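Local coordinates for flavoredoxin (Methanosarcina acetivorans, PDB 3BNK), which binds flavin mononucleotide and probably carries electrons through that flavin, at residues Tyr101-Thr106 with Ile137-Ser142. Residues are numbered along the deposited sequence; the frame is centred on the assembly and turned at random.
Sequences YGELKT and IIAAYS
A type I beta turn running from Gly-102 to Lys-105, closed by the hydrogen bond from Lys-105 N to Gly-102 O (2.9 Å), packs against a classic beta bulge on the strand 130-142 of the flavin reductase-like domain, where Ile-138 and Ala-139 both lie opposite Glu-118 of strand 115-126. The apolar part of the contact joins Leu-104 to Ile-138 tip to tip. Ile-138 CG1 is wedged between its own backbone N and carbonyl carbon (chi1 69°), and Ile-138 CD1 lies a tight 3.5 Å from Leu-104 CG, while CG1 meets both methyls of the leucine. An alanine in place of Leu-104 would remove this branched tip and would probably leave Ile-138 CG1 and CD1 less well packed against the turn. The extended Glu-103 chain runs antiparallel alongside that of Ile-138, so that Glu-103 OE1 passes 3.6 Å from Ile-138 CD1 and Glu-103 CD sits 4.2 Å from Ala-139 CB. The other carboxylate oxygen, OE2, forms a salt bridge with Lys-6 of the second subunit. Polar linkage between turn and strand runs through Glu-118, whose carboxylate accepts hydrogen bonds from Leu-104 N and Tyr-141 OH. Residues 140-142 pair antiparallel with a strand of the second subunit, so the sheet runs on across the dimer interface. The phenol oxygen of Tyr-141 comes within 3.5 Å of Gly-102 CA, on the side where a beta carbon would clash with it.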
ATOM      1  N   TYR B 101      -5.600 -22.727   9.433  1.00 21.93           N
ATOM      2  CA  TYR B 101      -6.730 -21.846   9.639  1.00 21.41           C
ATOM      3  C   TYR B 101      -6.695 -21.305  11.056  1.00 21.82           C
ATOM      4  O   TYR B 101      -5.921 -21.781  11.901  1.00 21.69           O
ATOM      5  CB  TYR B 101      -8.036 -22.595   9.365  1.00 21.35           C
ATOM      6  CG  TYR B 101      -8.269 -22.890   7.895  1.00 20.21           C
ATOM      7  CD1 TYR B 101      -7.772 -24.066   7.310  1.00 20.46           C
ATOM      8  CD2 TYR B 101      -8.971 -21.995   7.087  1.00 17.42           C
ATOM      9  CE1 TYR B 101      -7.981 -24.347   5.947  1.00 20.82           C
ATOM     10  CE2 TYR B 101      -9.194 -22.266   5.724  1.00 18.38           C
ATOM     11  CZ  TYR B 101      -8.692 -23.443   5.163  1.00 20.20           C
ATOM     12  OH  TYR B 101      -8.897 -23.724   3.826  1.00 19.72           O
ATOM     13  N   GLY B 102      -7.516 -20.287  11.300  1.00 22.49           N
ATOM     14  CA  GLY B 102      -7.564 -19.621  12.602  1.00 22.56           C
ATOM     15  C   GLY B 102      -8.986 -19.427  13.075  1.00 22.31           C
ATOM     16  O   GLY B 102      -9.868 -20.219  12.733  1.00 21.93           O
ATOM     17  N   GLU B 103      -9.200 -18.348  13.828  1.00 22.70           N
ATOM     18  CA  GLU B 103     -10.468 -18.079  14.535  1.00 23.17           C
ATOM     19  C   GLU B 103     -11.688 -17.950  13.615  1.00 22.70           C
ATOM     20  O   GLU B 103     -12.808 -18.303  14.001  1.00 22.19           O
ATOM     21  CB  GLU B 103     -10.342 -16.825  15.413  1.00 23.28           C
ATOM     22  CG  GLU B 103      -9.345 -16.941  16.581  1.00 24.60           C
ATOM     23  CD  GLU B 103      -9.086 -15.609  17.310  1.00 25.07           C
ATOM     24  OE1 GLU B 103      -9.807 -14.612  17.071  1.00 27.26           O
ATOM     25  OE2 GLU B 103      -8.153 -15.561  18.147  1.00 29.26           O
ATOM     26  N   LEU B 104     -11.459 -17.457  12.399  1.00 22.28           N
ATOM     27  CA  LEU B 104     -12.533 -17.277  11.425  1.00 21.95           C
ATOM     28  C   LEU B 104     -12.844 -18.570  10.676  1.00 21.39           C
ATOM     29  O   LEU B 104     -13.837 -18.641   9.965  1.00 21.98           O
ATOM     30  CB  LEU B 104     -12.198 -16.155  10.440  1.00 21.68           C
ATOM     31  CG  LEU B 104     -11.997 -14.748  11.007  1.00 22.07           C
ATOM     32  CD1 LEU B 104     -11.719 -13.778   9.883  1.00 19.58           C
ATOM     33  CD2 LEU B 104     -13.187 -14.246  11.874  1.00 19.06           C
ATOM     34  N   LYS B 105     -11.982 -19.575  10.831  1.00 21.40           N
ATOM     35  CA  LYS B 105     -12.237 -20.955  10.360  1.00 21.36           C
ATOM     36  C   LYS B 105     -12.093 -21.149   8.846  1.00 20.94           C
ATOM     37  O   LYS B 105     -11.846 -22.251   8.363  1.00 21.09           O
ATOM     38  CB  LYS B 105     -13.628 -21.445  10.820  1.00 21.77           C
ATOM     39  CG  LYS B 105     -13.964 -21.154  12.297  1.00 22.46           C
ATOM     40  CD  LYS B 105     -13.832 -22.375  13.185  1.00 24.82           C
ATOM     41  CE  LYS B 105     -12.397 -22.706  13.573  1.00 26.57           C
ATOM     42  NZ  LYS B 105     -12.257 -24.132  14.114  1.00 27.33           N
ATOM     43  N   THR B 106     -12.215 -20.064   8.104  1.00 20.61           N
ATOM     44  CA  THR B 106     -12.473 -20.158   6.671  1.00 20.30           C
ATOM     45  C   THR B 106     -11.512 -19.333   5.800  1.00 19.31           C
ATOM     46  O   THR B 106     -11.651 -19.292   4.572  1.00 19.22           O
ATOM     47  CB  THR B 106     -13.919 -19.731   6.401  1.00 20.04           C
ATOM     48  OG1 THR B 106     -14.218 -19.914   5.022  1.00 24.27           O
ATOM     49  CG2 THR B 106     -14.106 -18.291   6.731  1.00 18.05           C
ATOM     50  N   ILE B 137      -8.868  -6.795  10.738  1.00 18.86           N
ATOM     51  CA  ILE B 137      -7.867  -7.769  11.148  1.00 18.80           C
ATOM     52  C   ILE B 137      -8.283  -8.319  12.513  1.00 19.32           C
ATOM     53  O   ILE B 137      -8.188  -7.638  13.548  1.00 18.60           O
ATOM     54  CB  ILE B 137      -6.436  -7.168  11.201  1.00 18.87           C
ATOM     55  CG1 ILE B 137      -6.086  -6.496   9.866  1.00 18.48           C
ATOM     56  CG2 ILE B 137      -5.397  -8.254  11.551  1.00 18.78           C
ATOM     57  CD1 ILE B 137      -4.902  -5.518   9.987  1.00 18.76           C
ATOM     58  N   ILE B 138      -8.778  -9.549  12.507  1.00 20.00           N
ATOM     59  CA  ILE B 138      -9.318 -10.110  13.732  1.00 21.08           C
ATOM     60  C   ILE B 138      -8.251 -10.888  14.487  1.00 20.97           C
ATOM     61  O   ILE B 138      -8.259 -10.916  15.716  1.00 21.06           O
ATOM     62  CB  ILE B 138     -10.603 -10.942  13.493  1.00 21.59           C
ATOM     63  CG1 ILE B 138     -10.294 -12.221  12.726  1.00 23.35           C
ATOM     64  CG2 ILE B 138     -11.700 -10.082  12.820  1.00 21.65           C
ATOM     65  CD1 ILE B 138     -10.103 -13.464  13.634  1.00 25.57           C
ATOM     66  N   ALA B 139      -7.323 -11.493  13.749  1.00 20.44           N
ATOM     67  CA  ALA B 139      -6.169 -12.151  14.358  1.00 20.39           C
ATOM     68  C   ALA B 139      -4.945 -11.988  13.473  1.00 20.48           C
ATOM     69  O   ALA B 139      -5.051 -11.974  12.237  1.00 20.21           O
ATOM     70  CB  ALA B 139      -6.454 -13.635  14.638  1.00 19.83           C
ATOM     71  N   ALA B 140      -3.799 -11.834  14.128  1.00 20.45           N
ATOM     72  CA  ALA B 140      -2.511 -11.748  13.465  1.00 21.00           C
ATOM     73  C   ALA B 140      -1.559 -12.764  14.059  1.00 21.30           C
ATOM     74  O   ALA B 140      -1.508 -12.943  15.281  1.00 20.94           O
ATOM     75  CB  ALA B 140      -1.937 -10.341  13.573  1.00 20.91           C
ATOM     76  N   TYR B 141      -0.818 -13.431  13.176  1.00 21.75           N
ATOM     77  CA  TYR B 141       0.102 -14.507  13.540  1.00 22.51           C
ATOM     78  C   TYR B 141       1.504 -14.242  13.000  1.00 22.91           C
ATOM     79  O   TYR B 141       1.682 -13.872  11.837  1.00 21.95           O
ATOM     80  CB  TYR B 141      -0.390 -15.854  12.986  1.00 22.74           C
ATOM     81  CG  TYR B 141      -1.830 -16.199  13.319  1.00 23.74           C
ATOM     82  CD1 TYR B 141      -2.883 -15.708  12.548  1.00 24.17           C
ATOM     83  CD2 TYR B 141      -2.136 -17.023  14.412  1.00 25.44           C
ATOM     84  CE1 TYR B 141      -4.213 -16.016  12.854  1.00 23.15           C
ATOM     85  CE2 TYR B 141      -3.459 -17.350  14.721  1.00 24.90           C
ATOM     86  CZ  TYR B 141      -4.490 -16.837  13.941  1.00 24.83           C
ATOM     87  OH  TYR B 141      -5.794 -17.154  14.244  1.00 23.71           O
ATOM     88  N   SER B 142       2.497 -14.445  13.851  1.00 23.97           N
ATOM     89  CA  SER B 142       3.867 -14.566  13.384  1.00 25.27           C
ATOM     90  C   SER B 142       4.590 -15.657  14.170  1.00 26.40           C
ATOM     91  O   SER B 142       3.965 -16.587  14.683  1.00 26.32           O
ATOM     92  CB  SER B 142       4.605 -13.225  13.481  1.00 25.35           C
ATOM     93  OG  SER B 142       5.849 -13.287  12.805  1.00 25.32           O
TER